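Putative uncharacterized protein (Ustilago maydis, PDB 4GNX) is probably the large subunit of replication protein A, a trimeric complex that binds single-stranded DNA through OB-fold domains. Local coordinates at residues E341-L346 / F362-T367; I301-L306 / A390-A395. All blocks are in the same frame, centred on the assembly; numbering follows the deposited sequence.

How the interactions relate
Followed from the N terminus, the chain first enters interaction 2 with residues 301-306, an irregular passage within strand 290-310, and closes that loop only at residues 390-395, in helix 385-395. Interaction 1 is nested inside this loop: strand 341-352 sets out from 341-346, turns back as strand 355-362, and helix 363-370 then returns across it. The two contacts meet on the antiparallel sheet, where strands 290-310 and 341-352 are neighbours; Ile345 N probably donates to Leu306 O at 2.8 Å. Together they tie helices to one OB-fold sheet whose other surface carries the DNA strand.

Interaction 1 of 2, residues E341-L346 / F362-T367; sequences EYRYIL and FNEDAT. With nucleotides of chain G.
Phe362, the residue just before helix 363-370, lies flat against a thymine: the base of DT13 of chain G covers one face of its ring, with C4 of the base 3.4 Å above the ring plane and over its centre. From the neighbouring strand, Arg343 brings its chain, bent at chi3 (87°), close to the same nucleotide. The guanidinium presents its edge to the base, NE standing 3.6 Å from DT13 O2, while one of its faces rests on Asn363, whose CB is 3.3 Å from NH2. The two side chains cross at about a right angle, with their amide and guanidinium planes 43° apart. On the inner side, Ala366 CB fits between the strand's side chains, 3.6 Å from Tyr344 CB and 3.7 Å from Leu346 CB. The Tyr344 ring turns its edge to Thr367 OG1, which is held to Asn363 O at 2.6 Å, nearly along the C=O axis. Tyr344 OH bonds to Met372 O, beyond the contact. The chemistry thus divides: an apolar seam joins helix to strand, while the aromatic face stacks on the base and the guanidinium edge lies near its O2, a probable attraction that Glu364, too far from Arg343 for a salt bridge, may moderate.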
loop_
_atom_site.group_PDB
_atom_site.type_symbol
_atom_site.label_atom_id
_atom_site.label_comp_id
_atom_site.label_asym_id
_atom_site.label_seq_id
_atom_site.Cartn_x
_atom_site.Cartn_y
_atom_site.Cartn_z
ATOM N N GLU C 341 -1.047 12.260 38.559
ATOM C CA GLU C 341 -1.388 12.311 37.145
ATOM C C GLU C 341 -1.375 10.880 36.627
ATOM O O GLU C 341 -0.600 10.050 37.101
ATOM C CB GLU C 341 -0.354 13.132 36.374
ATOM C CG GLU C 341 -0.953 14.130 35.388
ATOM C CD GLU C 341 -0.988 15.535 35.960
ATOM O OE1 GLU C 341 0.067 16.215 35.918
ATOM O OE2 GLU C 341 -2.063 15.953 36.457
ATOM N N TYR C 342 -2.226 10.588 35.654
ATOM C CA TYR C 342 -2.241 9.251 35.083
ATOM C C TYR C 342 -1.735 9.288 33.664
ATOM O O TYR C 342 -2.224 10.050 32.846
ATOM C CB TYR C 342 -3.631 8.631 35.169
ATOM C CG TYR C 342 -4.120 8.440 36.595
ATOM C CD1 TYR C 342 -4.979 9.375 37.183
ATOM C CD2 TYR C 342 -3.720 7.336 37.358
ATOM C CE1 TYR C 342 -5.439 9.212 38.482
ATOM C CE2 TYR C 342 -4.178 7.164 38.660
ATOM C CZ TYR C 342 -5.034 8.107 39.218
ATOM O OH TYR C 342 -5.495 7.963 40.514
ATOM N N ARG C 343 -0.723 8.482 33.395
ATOM C CA ARG C 343 -0.153 8.395 32.068
ATOM C C ARG C 343 -0.276 6.970 31.542
ATOM O O ARG C 343 -0.273 6.014 32.311
ATOM C CB ARG C 343 1.314 8.826 32.084
ATOM C CG ARG C 343 1.530 10.304 32.317
ATOM C CD ARG C 343 2.946 10.730 31.958
ATOM N NE ARG C 343 3.126 11.091 30.546
ATOM C CZ ARG C 343 2.772 12.258 30.000
ATOM N NH1 ARG C 343 2.187 13.212 30.720
ATOM N NH2 ARG C 343 3.002 12.477 28.717
ATOM N N TYR C 344 -0.380 6.837 30.228
ATOM C CA TYR C 344 -0.477 5.523 29.601
ATOM C C TYR C 344 0.865 4.826 29.491
ATOM O O TYR C 344 1.900 5.455 29.255
ATOM C CB TYR C 344 -1.110 5.609 28.205
ATOM C CG TYR C 344 -2.618 5.798 28.197
ATOM C CD1 TYR C 344 -3.202 6.939 27.635
ATOM C CD2 TYR C 344 -3.463 4.844 28.756
ATOM C CE1 TYR C 344 -4.577 7.117 27.623
ATOM C CE2 TYR C 344 -4.838 5.021 28.751
ATOM C CZ TYR C 344 -5.383 6.158 28.185
ATOM O OH TYR C 344 -6.744 6.323 28.185
ATOM N N ILE C 345 0.815 3.513 29.675
ATOM C CA ILE C 345 1.889 2.597 29.293
ATOM C C ILE C 345 1.274 1.456 28.485
ATOM O O ILE C 345 1.292 0.297 28.879
ATOM C CB ILE C 345 2.682 2.103 30.516
ATOM C CG1 ILE C 345 1.754 1.988 31.743
ATOM C CG2 ILE C 345 3.815 3.078 30.779
ATOM C CD1 ILE C 345 2.371 1.398 33.002
ATOM N N LEU C 346 0.725 1.822 27.342
ATOM C CA LEU C 346 -0.102 0.945 26.546
ATOM C C LEU C 346 0.621 -0.286 25.995
ATOM O O LEU C 346 1.678 -0.181 25.369
ATOM C CB LEU C 346 -0.671 1.740 25.384
ATOM C CG LEU C 346 -1.612 1.014 24.426
ATOM C CD1 LEU C 346 -3.039 1.385 24.792
ATOM C CD2 LEU C 346 -1.304 1.438 22.997
ATOM N N PHE C 362 2.747 5.341 24.396
ATOM C CA PHE C 362 2.790 6.256 25.505
ATOM C C PHE C 362 1.677 7.284 25.420
ATOM O O PHE C 362 0.875 7.265 24.488
ATOM C CB PHE C 362 4.170 6.898 25.591
ATOM C CG PHE C 362 5.263 5.906 25.857
ATOM C CD1 PHE C 362 6.087 5.456 24.826
ATOM C CD2 PHE C 362 5.453 5.391 27.137
ATOM C CE1 PHE C 362 7.093 4.529 25.072
ATOM C CE2 PHE C 362 6.460 4.463 27.391
ATOM C CZ PHE C 362 7.278 4.031 26.354
ATOM N N ASN C 363 1.658 8.188 26.400
ATOM C CA ASN C 363 0.521 9.069 26.670
ATOM C C ASN C 363 -0.168 9.700 25.447
ATOM O O ASN C 363 -1.390 9.643 25.327
ATOM C CB ASN C 363 0.905 10.128 27.712
ATOM C CG ASN C 363 -0.306 10.791 28.350
ATOM O OD1 ASN C 363 -0.508 11.996 28.203
ATOM N ND2 ASN C 363 -1.125 10.007 29.049
ATOM N N GLU C 364 0.611 10.276 24.536
ATOM C CA GLU C 364 0.040 10.967 23.383
ATOM C C GLU C 364 -0.691 9.988 22.472
ATOM O O GLU C 364 -1.907 10.087 22.284
ATOM C CB GLU C 364 1.118 11.721 22.592
ATOM C CG GLU C 364 1.870 12.796 23.372
ATOM C CD GLU C 364 3.078 12.263 24.145
ATOM O OE1 GLU C 364 3.193 11.017 24.339
ATOM O OE2 GLU C 364 3.917 13.104 24.574
ATOM N N ASP C 365 0.055 9.028 21.936
ATOM C CA ASP C 365 -0.468 8.069 20.954
ATOM C C ASP C 365 -1.502 7.093 21.518
ATOM O O ASP C 365 -2.433 6.682 20.817
ATOM C CB ASP C 365 0.692 7.319 20.278
ATOM C CG ASP C 365 1.510 8.224 19.333
ATOM O OD1 ASP C 365 0.980 8.644 18.275
ATOM O OD2 ASP C 365 2.684 8.523 19.648
ATOM N N ALA C 366 -1.351 6.729 22.786
ATOM C CA ALA C 366 -2.325 5.850 23.408
ATOM C C ALA C 366 -3.667 6.530 23.649
ATOM O O ALA C 366 -4.698 5.857 23.710
ATOM C CB ALA C 366 -1.773 5.251 24.690
ATOM N N THR C 367 -3.655 7.863 23.752
ATOM C CA THR C 367 -4.886 8.624 23.983
ATOM C C THR C 367 -5.849 8.542 22.808
ATOM O O THR C 367 -7.043 8.326 22.999
ATOM C CB THR C 367 -4.620 10.097 24.352
ATOM O OG1 THR C 367 -3.923 10.156 25.598
ATOM C CG2 THR C 367 -5.923 10.855 24.503
ATOM P P DT G 13 10.550 10.687 32.673
ATOM O OP1 DT G 13 9.476 11.054 33.623
ATOM O OP2 DT G 13 11.965 10.921 33.069
ATOM O "O5'" DT G 13 10.371 9.156 32.257
ATOM C "C5'" DT G 13 9.853 8.161 33.168
ATOM C "C4'" DT G 13 8.505 7.655 32.701
ATOM O "O4'" DT G 13 8.118 8.313 31.482
ATOM C "C3'" DT G 13 8.440 6.168 32.373
ATOM O "O3'" DT G 13 7.943 5.460 33.503
ATOM C "C2'" DT G 13 7.351 6.077 31.316
ATOM C "C1'" DT G 13 7.182 7.497 30.790
ATOM N N1 DT G 13 7.459 7.624 29.355
ATOM C C2 DT G 13 6.635 8.413 28.581
ATOM O O2 DT G 13 5.660 9.000 29.027
ATOM N N3 DT G 13 6.992 8.483 27.256
ATOM C C4 DT G 13 8.067 7.861 26.646
ATOM O O4 DT G 13 8.259 8.016 25.442
ATOM C C5 DT G 13 8.890 7.052 27.522
ATOM C C7 DT G 13 10.077 6.340 26.954
ATOM C C6 DT G 13 8.550 6.979 28.814
#

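Interaction 2 of 2, residues I301-L306 / A390-A395. With nucleotides of chain G.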
loop_
_atom_site.group_PDB
_atom_site.type_symbol
_atom_site.label_atom_id
_atom_site.label_comp_id
_atom_site.label_asym_id
_atom_site.label_seq_id
_atom_site.Cartn_x
_atom_site.Cartn_y
_atom_site.Cartn_z
ATOM N N ILE C 301 -6.019 -4.758 23.634
ATOM C CA ILE C 301 -5.326 -3.874 24.579
ATOM C C ILE C 301 -5.302 -4.541 25.939
ATOM O O ILE C 301 -6.329 -4.992 26.430
ATOM C CB ILE C 301 -5.986 -2.489 24.654
ATOM C CG1 ILE C 301 -6.098 -1.904 23.239
ATOM C CG2 ILE C 301 -5.143 -1.565 25.509
ATOM C CD1 ILE C 301 -7.351 -1.109 22.965
ATOM N N LYS C 302 -4.114 -4.648 26.514
ATOM C CA LYS C 302 -3.922 -5.281 27.821
ATOM C C LYS C 302 -4.499 -4.393 28.923
ATOM O O LYS C 302 -4.059 -3.251 29.098
ATOM C CB LYS C 302 -2.436 -5.530 28.041
ATOM C CG LYS C 302 -2.031 -5.927 29.443
ATOM C CD LYS C 302 -0.512 -6.018 29.531
ATOM C CE LYS C 302 -0.080 -6.909 30.680
ATOM N NZ LYS C 302 1.354 -7.289 30.580
ATOM N N GLN C 303 -5.496 -4.912 29.642
ATOM C CA GLN C 303 -6.184 -4.143 30.682
ATOM C C GLN C 303 -5.282 -3.833 31.874
ATOM O O GLN C 303 -5.108 -2.678 32.239
ATOM C CB GLN C 303 -7.449 -4.859 31.162
ATOM C CG GLN C 303 -8.400 -5.245 30.040
ATOM C CD GLN C 303 -9.874 -5.091 30.407
ATOM O OE1 GLN C 303 -10.243 -4.984 31.586
ATOM N NE2 GLN C 303 -10.730 -5.072 29.382
ATOM N N GLU C 304 -4.717 -4.871 32.475
ATOM C CA GLU C 304 -3.859 -4.707 33.636
ATOM C C GLU C 304 -2.640 -3.858 33.293
ATOM O O GLU C 304 -1.978 -4.077 32.266
ATOM C CB GLU C 304 -3.441 -6.058 34.227
ATOM C CG GLU C 304 -2.911 -7.076 33.223
ATOM C CD GLU C 304 -1.737 -7.881 33.764
ATOM O OE1 GLU C 304 -1.206 -7.523 34.843
ATOM O OE2 GLU C 304 -1.332 -8.867 33.105
ATOM N N ASN C 305 -2.391 -2.874 34.161
ATOM C CA ASN C 305 -1.277 -1.944 34.047
ATOM C C ASN C 305 -1.283 -1.081 32.776
ATOM O O ASN C 305 -0.241 -0.800 32.193
ATOM C CB ASN C 305 0.041 -2.693 34.209
ATOM C CG ASN C 305 1.158 -1.795 34.693
ATOM O OD1 ASN C 305 2.174 -1.643 34.011
ATOM N ND2 ASN C 305 0.974 -1.176 35.873
ATOM N N LEU C 306 -2.468 -0.657 32.358
ATOM C CA LEU C 306 -2.629 0.210 31.190
ATOM C C LEU C 306 -2.003 1.568 31.460
ATOM O O LEU C 306 -1.433 2.196 30.575
ATOM C CB LEU C 306 -4.116 0.407 30.903
ATOM C CG LEU C 306 -4.658 0.381 29.476
ATOM C CD1 LEU C 306 -6.117 0.783 29.517
ATOM C CD2 LEU C 306 -3.894 1.245 28.472
ATOM N N ALA C 390 -15.742 -1.731 28.020
ATOM C CA ALA C 390 -16.379 -1.267 26.781
ATOM C C ALA C 390 -15.476 -0.293 26.035
ATOM O O ALA C 390 -15.287 -0.431 24.838
ATOM C CB ALA C 390 -17.729 -0.620 27.057
ATOM N N ALA C 391 -14.910 0.681 26.743
ATOM C CA ALA C 391 -13.975 1.638 26.141
ATOM C C ALA C 391 -12.794 0.950 25.448
ATOM O O ALA C 391 -12.395 1.355 24.357
ATOM C CB ALA C 391 -13.484 2.618 27.185
ATOM N N LEU C 392 -12.254 -0.091 26.084
ATOM C CA LEU C 392 -11.128 -0.845 25.557
ATOM C C LEU C 392 -11.564 -1.780 24.454
ATOM O O LEU C 392 -10.870 -1.918 23.451
ATOM C CB LEU C 392 -10.485 -1.675 26.659
ATOM C CG LEU C 392 -9.898 -0.906 27.825
ATOM C CD1 LEU C 392 -9.354 -1.878 28.855
ATOM C CD2 LEU C 392 -8.815 0.024 27.320
ATOM N N HIS C 393 -12.705 -2.438 24.670
ATOM C CA HIS C 393 -13.305 -3.328 23.692
ATOM C C HIS C 393 -13.647 -2.552 22.444
ATOM O O HIS C 393 -13.521 -3.076 21.339
ATOM C CB HIS C 393 -14.520 -4.057 24.283
ATOM C CG HIS C 393 -15.231 -4.957 23.299
ATOM N ND1 HIS C 393 -16.305 -4.552 22.587
ATOM C CD2 HIS C 393 -14.972 -6.279 22.900
ATOM C CE1 HIS C 393 -16.721 -5.561 21.776
ATOM N NE2 HIS C 393 -15.905 -6.616 21.969
ATOM N N ARG C 394 -14.028 -1.287 22.616
ATOM C CA ARG C 394 -14.402 -0.384 21.517
ATOM C C ARG C 394 -13.177 0.115 20.786
ATOM O O ARG C 394 -13.268 0.527 19.632
ATOM C CB ARG C 394 -15.165 0.822 22.071
ATOM C CG ARG C 394 -15.932 1.672 21.068
ATOM C CD ARG C 394 -16.673 2.822 21.751
ATOM N NE ARG C 394 -17.664 2.359 22.732
ATOM C CZ ARG C 394 -17.628 2.608 24.046
ATOM N NH1 ARG C 394 -16.650 3.337 24.580
ATOM N NH2 ARG C 394 -18.581 2.128 24.837
ATOM N N ALA C 395 -12.029 0.079 21.452
ATOM C CA ALA C 395 -10.795 0.613 20.896
ATOM C C ALA C 395 -10.161 -0.364 19.927
ATOM O O ALA C 395 -9.384 0.017 19.044
ATOM C CB ALA C 395 -9.831 0.931 22.010
ATOM P P DT G 18 2.636 -13.753 28.953
ATOM O OP1 DT G 18 2.608 -14.454 30.264
ATOM O OP2 DT G 18 2.982 -14.509 27.722
ATOM O "O5'" DT G 18 1.209 -13.080 28.742
ATOM C "C5'" DT G 18 0.523 -12.426 29.831
ATOM C "C4'" DT G 18 -0.060 -11.111 29.366
ATOM O "O4'" DT G 18 1.015 -10.275 28.899
ATOM C "C3'" DT G 18 -1.036 -11.222 28.194
ATOM O "O3'" DT G 18 -2.409 -11.304 28.619
ATOM C "C2'" DT G 18 -0.751 -9.992 27.347
ATOM C "C1'" DT G 18 0.559 -9.418 27.872
ATOM N N1 DT G 18 1.644 -9.299 26.884
ATOM C C2 DT G 18 2.224 -8.061 26.731
ATOM O O2 DT G 18 1.859 -7.073 27.346
ATOM N N3 DT G 18 3.250 -8.019 25.820
ATOM C C4 DT G 18 3.748 -9.069 25.074
ATOM O O4 DT G 18 4.677 -8.879 24.295
ATOM C C5 DT G 18 3.101 -10.344 25.295
ATOM C C7 DT G 18 3.573 -11.540 24.527
ATOM C C6 DT G 18 2.099 -10.396 26.184
ATOM P P DT G 19 -3.206 -10.314 29.613
ATOM O OP1 DT G 19 -3.699 -9.160 28.822
ATOM O OP2 DT G 19 -2.375 -10.061 30.816
ATOM O "O5'" DT G 19 -4.507 -11.101 30.105
ATOM C "C5'" DT G 19 -4.958 -12.326 29.488
ATOM C "C4'" DT G 19 -5.698 -12.033 28.203
ATOM O "O4'" DT G 19 -4.752 -11.931 27.114
ATOM C "C3'" DT G 19 -6.670 -13.118 27.758
ATOM O "O3'" DT G 19 -7.600 -12.511 26.857
ATOM C "C2'" DT G 19 -5.759 -14.077 27.011
ATOM C "C1'" DT G 19 -4.768 -13.129 26.337
ATOM N N1 DT G 19 -3.373 -13.616 26.229
ATOM C C2 DT G 19 -2.545 -12.983 25.327
ATOM O O2 DT G 19 -2.915 -12.065 24.610
ATOM N N3 DT G 19 -1.259 -13.469 25.291
ATOM C C4 DT G 19 -0.733 -14.497 26.050
ATOM O O4 DT G 19 0.443 -14.822 25.907
ATOM C C5 DT G 19 -1.657 -15.114 26.979
ATOM C C7 DT G 19 -1.177 -16.236 27.844
ATOM C C6 DT G 19 -2.911 -14.645 27.023
#
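Lys302 reaches along the DNA while its neighbours in residues 301-306 pack against a helix, so one short run of chain serves two surfaces. Its CB points away from helix 385-395, and CG, anti to the backbone N (chi1 168°), starts an extended chain. CB and CG pass OP1 of DT19 of chain G, CG at 3.7 Å. CD comes to 3.4 Å from O2 of DT18 of chain G, and CE runs alongside C1' of the same nucleotide. The ammonium at the tip then donates to the base, NZ to DT18 O2 at 3.3 Å, and more weakly to the sugar oxygen O4'. Glu304 follows in the type II beta turn from Gln303 to Leu306 and brings OE2 to 2.8 Å from OP2 of DT19.

Toward the helix, Leu392 is the central side chain. Its CD2 meets Leu306 CD1 tip to tip at 3.6 Å, whereas CD1 lies against the amide end of Gln303, which crosses it obliquely. Ile301 CD1 reaches Ala395 CB, one helical turn further on. Leu377 of helix 374-381 also packs on Leu306. A helix packed on the apolar side of a loop whose Lys302 holds base and sugar, and whose Glu304 comes near a phosphate, is in keeping with the C-terminal OB-fold DNA-binding domain of the large RPA subunit.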